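Local coordinates for choline binding protein PCPA (Streptococcus pneumoniae, PDB 4CP6) that is a leucine-rich repeat surface antigen of the pneumococcus that probably attaches to choline on the bacterial cell wall, at residues Y251-P254 with K255-E259. Numbering follows the deposited sequence.
Sequences YKTP and KETKE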
loop_
_atom_site.group_PDB
_atom_site.type_symbol
_atom_site.label_atom_id
_atom_site.label_comp_id
_atom_site.label_asym_id
_atom_site.label_seq_id
_atom_site.Cartn_x
_atom_site.Cartn_y
_atom_site.Cartn_z
ATOM N N TYR A 251 -3.445 -5.182 21.438
ATOM C CA TYR A 251 -2.817 -3.880 21.195
ATOM C C TYR A 251 -3.769 -2.794 21.558
ATOM O O TYR A 251 -4.990 -2.930 21.359
ATOM C CB TYR A 251 -2.429 -3.747 19.700
ATOM C CG TYR A 251 -1.676 -2.478 19.346
ATOM C CD1 TYR A 251 -0.341 -2.320 19.698
ATOM C CD2 TYR A 251 -2.285 -1.462 18.605
ATOM C CE1 TYR A 251 0.356 -1.163 19.373
ATOM C CE2 TYR A 251 -1.594 -0.302 18.264
ATOM C CZ TYR A 251 -0.277 -0.158 18.664
ATOM O OH TYR A 251 0.422 0.967 18.345
ATOM N N LYS A 252 -3.215 -1.685 22.091
ATOM C CA LYS A 252 -3.964 -0.505 22.415
ATOM C C LYS A 252 -3.339 0.672 21.664
ATOM O O LYS A 252 -2.149 0.920 21.817
ATOM C CB LYS A 252 -3.931 -0.200 23.928
ATOM C CG LYS A 252 -4.556 -1.299 24.778
ATOM C CD LYS A 252 -4.512 -0.951 26.270
ATOM C CE LYS A 252 -4.714 -2.187 27.107
ATOM N NZ LYS A 252 -3.635 -2.324 28.121
ATOM N N THR A 253 -4.120 1.396 20.852
ATOM C CA THR A 253 -3.569 2.576 20.187
ATOM C C THR A 253 -3.278 3.640 21.257
ATOM O O THR A 253 -3.989 3.764 22.271
ATOM C CB THR A 253 -4.522 3.097 19.113
ATOM O OG1 THR A 253 -5.815 3.355 19.707
ATOM C CG2 THR A 253 -4.645 2.150 17.953
ATOM N N PRO A 254 -2.243 4.468 21.022
ATOM C CA PRO A 254 -1.923 5.520 22.008
ATOM C C PRO A 254 -2.994 6.584 22.097
ATOM O O PRO A 254 -3.787 6.777 21.172
ATOM C CB PRO A 254 -0.594 6.103 21.499
ATOM C CG PRO A 254 -0.493 5.701 20.065
ATOM C CD PRO A 254 -1.296 4.432 19.890
ATOM N N LYS A 255 -3.052 7.280 23.251
ATOM C CA LYS A 255 -4.079 8.275 23.502
ATOM C C LYS A 255 -4.128 9.431 22.486
ATOM O O LYS A 255 -5.179 10.040 22.318
ATOM C CB LYS A 255 -3.966 8.826 24.941
ATOM C CG LYS A 255 -2.670 9.593 25.226
ATOM C CD LYS A 255 -2.751 10.295 26.584
ATOM C CE LYS A 255 -1.550 11.166 26.837
ATOM N NZ LYS A 255 -1.644 11.842 28.160
ATOM N N GLU A 256 -2.996 9.714 21.805
ATOM C CA GLU A 256 -2.900 10.810 20.841
ATOM C C GLU A 256 -3.502 10.472 19.490
ATOM O O GLU A 256 -3.689 11.375 18.709
ATOM C CB GLU A 256 -1.419 11.152 20.577
ATOM C CG GLU A 256 -0.655 11.699 21.785
ATOM C CD GLU A 256 -0.009 10.662 22.688
ATOM O OE1 GLU A 256 -0.049 9.455 22.353
ATOM O OE2 GLU A 256 0.567 11.067 23.726
ATOM N N THR A 257 -3.766 9.177 19.205
ATOM C CA THR A 257 -4.234 8.797 17.871
ATOM C C THR A 257 -5.527 9.475 17.478
ATOM O O THR A 257 -6.500 9.423 18.240
ATOM C CB THR A 257 -4.344 7.284 17.732
ATOM O OG1 THR A 257 -3.311 6.609 18.447
ATOM C CG2 THR A 257 -4.357 6.832 16.287
ATOM N N LYS A 258 -5.553 10.104 16.297
ATOM C CA LYS A 258 -6.753 10.741 15.747
ATOM C C LYS A 258 -7.269 9.924 14.551
ATOM O O LYS A 258 -8.469 9.951 14.248
ATOM C CB LYS A 258 -6.467 12.160 15.287
ATOM C CG LYS A 258 -6.028 13.059 16.444
ATOM C CD LYS A 258 -6.072 14.531 16.056
ATOM C CE LYS A 258 -6.173 15.429 17.272
ATOM N NZ LYS A 258 -4.838 15.900 17.734
ATOM N N GLU A 259 -6.372 9.226 13.838
ATOM C CA GLU A 259 -6.828 8.439 12.702
ATOM C C GLU A 259 -5.977 7.233 12.459
ATOM O O GLU A 259 -4.749 7.247 12.704
ATOM C CB GLU A 259 -6.921 9.298 11.430
ATOM C CG GLU A 259 -5.589 9.746 10.888
ATOM C CD GLU A 259 -5.698 10.515 9.583
ATOM O OE1 GLU A 259 -6.195 9.957 8.575
ATOM O OE2 GLU A 259 -5.275 11.690 9.579
#
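T257 folds back on P254 in a type I beta turn that runs from P254 to T257, meeting it through both its hydroxyl and its amide. T257 CB lies 3.5 Å from the carbonyl O of P254. From there the two branches part: with chi1 at -36°, CG2 is roughly anti to the backbone N, while OG1, turned nearer to that N, lies on the same side as the N-H and converges with it on P254 O. T257 OG1 donates to P254 O at 2.8 Å, tilted 27° from the carbonyl plane. The amide N of T257 makes the classical turn bond to P254 O, 3.1 Å long. Nearly straight at 166°, it arrives on the same face of the carbonyl but stands well above the plane. One oxygen is thus gripped twice by one residue, which ties both the backbone and the rotation of the hydroxyl to the turn. T257 OG1 also rests against the proline ring, 3.3 Å from P254 CD, and meets T253 CB at longer range. At the third position of the turn, E256 bends at its second torsion and brings OE1 to 3.5 Å from P254 CB. N277 fastens the turn to the next coil, bonding to T253 OG1 and T257 O, while L239 packs against both threonines. Such a tight turn, linking strand 250-252 to strand 259-260, is in keeping with the short coils of a leucine-rich repeat solenoid.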